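Local atomic coordinates of multicopper oxidase (Arthrobacter sp. FB24, PDB entry 3GDC), a protein that probably oxidises phenolic substrates and passes the electrons through bound copper ions to dioxygen, as a laccase-like multicopper oxidase. Residues M165-N170 and F195-K200. Residues are numbered along the deposited sequence; the frame is centred on the assembly and turned at random.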
ATOM      1  N   MET A 165       9.075  21.645   5.060  1.00 16.29           N
ATOM      2  CA  MET A 165       7.810  21.636   5.783  1.00 16.41           C
ATOM      3  C   MET A 165       7.430  20.238   6.267  1.00 14.85           C
ATOM      4  O   MET A 165       8.022  19.234   5.841  1.00 14.08           O
ATOM      5  CB  MET A 165       6.688  22.243   4.930  1.00 16.66           C
ATOM      6  CG  MET A 165       6.619  21.720   3.530  1.00 18.85           C
ATOM      7  SD  MET A 165       5.392  22.600   2.526  1.00 20.77           S
ATOM      8  CE  MET A 165       6.243  24.113   2.174  1.00 22.36           C
ATOM      9  N   VAL A 166       6.463  20.202   7.180  1.00 13.92           N
ATOM     10  CA  VAL A 166       5.936  18.962   7.738  1.00 14.53           C
ATOM     11  C   VAL A 166       4.418  18.908   7.562  1.00 14.64           C
ATOM     12  O   VAL A 166       3.707  19.889   7.791  1.00 13.77           O
ATOM     13  CB  VAL A 166       6.362  18.728   9.240  1.00 14.67           C
ATOM     14  CG1 VAL A 166       5.935  19.875  10.153  1.00 15.76           C
ATOM     15  CG2 VAL A 166       5.851  17.386   9.763  1.00 15.48           C
ATOM     16  N   MET A 167       3.945  17.740   7.140  1.00 13.83           N
ATOM     17  CA  MET A 167       2.520  17.498   6.942  1.00 14.40           C
ATOM     18  C   MET A 167       2.105  16.203   7.626  1.00 13.61           C
ATOM     19  O   MET A 167       2.520  15.104   7.214  1.00 13.95           O
ATOM     20  CB  MET A 167       2.202  17.422   5.443  1.00 13.76           C
ATOM     21  CG  MET A 167       2.357  18.759   4.744  1.00 15.27           C
ATOM     22  SD  MET A 167       1.724  18.683   3.063  1.00 16.16           S
ATOM     23  CE  MET A 167       1.818  20.434   2.627  1.00 15.51           C
ATOM     24  N   VAL A 168       1.282  16.332   8.661  1.00 13.28           N
ATOM     25  CA  VAL A 168       0.770  15.173   9.381  1.00 13.55           C
ATOM     26  C   VAL A 168      -0.701  14.965   8.989  1.00 13.65           C
ATOM     27  O   VAL A 168      -1.548  15.851   9.184  1.00 13.97           O
ATOM     28  CB  VAL A 168       0.907  15.316  10.913  1.00 13.11           C
ATOM     29  CG1 VAL A 168       0.384  14.063  11.610  1.00 14.88           C
ATOM     30  CG2 VAL A 168       2.376  15.607  11.318  1.00 13.87           C
ATOM     31  N   MET A 169      -0.977  13.802   8.408  1.00 13.73           N
ATOM     32  CA  MET A 169      -2.319  13.458   7.941  1.00 14.34           C
ATOM     33  C   MET A 169      -3.035  12.694   9.038  1.00 14.34           C
ATOM     34  O   MET A 169      -2.539  11.659   9.504  1.00 14.18           O
ATOM     35  CB  MET A 169      -2.250  12.588   6.673  1.00 13.54           C
ATOM     36  CG  MET A 169      -1.495  13.194   5.512  1.00 14.02           C
ATOM     37  SD  MET A 169      -1.471  12.102   4.069  1.00 16.32           S
ATOM     38  CE  MET A 169      -0.435  10.751   4.674  1.00 15.84           C
ATOM     39  N   ASN A 170      -4.199  13.191   9.455  1.00 14.39           N
ATOM     40  CA  ASN A 170      -4.949  12.543  10.523  1.00 14.55           C
ATOM     41  C   ASN A 170      -6.447  12.456  10.232  1.00 15.40           C
ATOM     42  O   ASN A 170      -6.913  12.845   9.151  1.00 15.72           O
ATOM     43  CB  ASN A 170      -4.729  13.273  11.864  1.00 14.46           C
ATOM     44  CG  ASN A 170      -5.364  14.667  11.885  1.00 14.02           C
ATOM     45  OD1 ASN A 170      -5.990  15.077  10.911  1.00 15.53           O
ATOM     46  ND2 ASN A 170      -5.213  15.389  12.997  1.00 14.81           N
ATOM     47  N   PHE A 195      -6.211  28.924   3.200  1.00 19.38           N
ATOM     48  CA  PHE A 195      -4.881  29.463   3.417  1.00 19.36           C
ATOM     49  C   PHE A 195      -3.877  28.592   2.684  1.00 18.87           C
ATOM     50  O   PHE A 195      -3.210  27.762   3.293  1.00 17.45           O
ATOM     51  CB  PHE A 195      -4.583  29.547   4.922  1.00 19.97           C
ATOM     52  CG  PHE A 195      -5.527  30.455   5.646  1.00 21.15           C
ATOM     53  CD1 PHE A 195      -5.320  31.833   5.629  1.00 22.60           C
ATOM     54  CD2 PHE A 195      -6.657  29.948   6.283  1.00 20.90           C
ATOM     55  CE1 PHE A 195      -6.210  32.690   6.261  1.00 23.59           C
ATOM     56  CE2 PHE A 195      -7.552  30.797   6.918  1.00 22.37           C
ATOM     57  CZ  PHE A 195      -7.325  32.171   6.909  1.00 21.92           C
ATOM     58  N   PRO A 196      -3.807  28.748   1.348  1.00 18.88           N
ATOM     59  CA  PRO A 196      -2.931  27.870   0.571  1.00 18.51           C
ATOM     60  C   PRO A 196      -1.473  27.910   1.031  1.00 18.64           C
ATOM     61  O   PRO A 196      -1.003  28.928   1.565  1.00 18.87           O
ATOM     62  CB  PRO A 196      -3.052  28.428  -0.855  1.00 18.65           C
ATOM     63  CG  PRO A 196      -4.385  29.072  -0.893  1.00 19.02           C
ATOM     64  CD  PRO A 196      -4.524  29.702   0.481  1.00 18.87           C
ATOM     65  N   VAL A 197      -0.769  26.801   0.822  1.00 18.22           N
ATOM     66  CA  VAL A 197       0.659  26.720   1.139  1.00 17.77           C
ATOM     67  C   VAL A 197       1.463  27.561   0.146  1.00 18.49           C
ATOM     68  O   VAL A 197       1.513  27.243  -1.040  1.00 18.37           O
ATOM     69  CB  VAL A 197       1.153  25.261   1.086  1.00 17.84           C
ATOM     70  CG1 VAL A 197       2.621  25.177   1.503  1.00 17.33           C
ATOM     71  CG2 VAL A 197       0.298  24.375   1.980  1.00 16.57           C
ATOM     72  N   LYS A 198       2.100  28.628   0.630  1.00 19.05           N
ATOM     73  CA  LYS A 198       2.854  29.524  -0.256  1.00 20.08           C
ATOM     74  C   LYS A 198       4.269  29.020  -0.530  1.00 19.64           C
ATOM     75  O   LYS A 198       5.072  28.846   0.399  1.00 20.45           O
ATOM     76  CB  LYS A 198       2.873  30.955   0.302  1.00 20.16           C
ATOM     77  CG  LYS A 198       1.495  31.590   0.410  1.00 21.40           C
ATOM     78  CD  LYS A 198       1.583  33.057   0.888  1.00 22.89           C
ATOM     79  CE  LYS A 198       0.211  33.717   0.856  1.00 28.28           C
ATOM     80  NZ  LYS A 198       0.263  35.186   1.181  1.00 30.91           N
ATOM     81  N   VAL A 199       4.568  28.782  -1.807  1.00 19.39           N
ATOM     82  CA  VAL A 199       5.901  28.341  -2.249  1.00 19.30           C
ATOM     83  C   VAL A 199       6.358  29.176  -3.458  1.00 19.45           C
ATOM     84  O   VAL A 199       5.551  29.860  -4.081  1.00 19.28           O
ATOM     85  CB  VAL A 199       5.931  26.830  -2.619  1.00 19.18           C
ATOM     86  CG1 VAL A 199       5.602  25.935  -1.399  1.00 19.41           C
ATOM     87  CG2 VAL A 199       4.995  26.540  -3.804  1.00 19.79           C
ATOM     88  N   LYS A 200       7.644  29.109  -3.786  1.00 20.10           N
ATOM     89  CA  LYS A 200       8.188  29.884  -4.900  1.00 20.63           C
ATOM     90  C   LYS A 200       8.483  29.002  -6.111  1.00 20.72           C
ATOM     91  O   LYS A 200       9.032  27.917  -5.970  1.00 20.64           O
ATOM     92  CB  LYS A 200       9.461  30.617  -4.461  1.00 21.46           C
ATOM     93  CG  LYS A 200       9.217  31.718  -3.448  1.00 22.94           C
ATOM     94  CD  LYS A 200      10.515  32.186  -2.810  1.00 28.36           C
ATOM     95  CE  LYS A 200      10.242  32.817  -1.451  1.00 30.38           C
ATOM     96  NZ  LYS A 200      11.487  33.271  -0.785  1.00 32.74           N
TER
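Met-165 meets Val-197 tip to tip across the interior of a cupredoxin-type beta-sandwich, and every contact between 165-170 and 195-200 is apolar. The methionine touches with the last two atoms of its chain: CE of Met-165 lies 3.8 Å from CG1 of Val-197, and its SD is 3.9 Å from that same methyl. The chain is extended about the CB-CG bond, then bent about CG-SD (chi3 77°), which turns the terminal methyl toward Val-199. CE of Met-165 also reaches CG1 of Val-199 at 4.1 Å, the two side chains crossing at about a right angle. Val-197 places CG1 opposite its backbone N (chi1 -176°), while its other branch, CG2, is approached by CE of Met-167 at a looser 4.3 Å. Two methionines thus address the two methyls of one valine.

The strand axes come no closer than 11.3 Å, too far for main-chain pairing, and each segment belongs to a different sheet. Met-165 and Met-167 use their backbones to bond to strand 205-211, whereas 197-200 is the outermost strand of the other sheet within this chain, beside 281-287. Alternation along each strand sends Met-165, Met-167, Val-197 and Val-199 inward, while Lys-198 points away and is exposed. Long, unbranched methionines suit this separation between the sheets because they can span it and adjust at the sulfur; beta-branched valines suit an extended backbone and offer short, firm methyl surfaces. Leu-17 of helix 13-18 touches both methionines and Val-197, adding a third wall.

Held by dispersion and burial of methyl groups and sulfur, with no polar bond to fix direction, the contact joins the two sheets through side-chain shape; without backbone pairing it probably does not dictate the 146° (N-to-C) between the short strand segments or their offset.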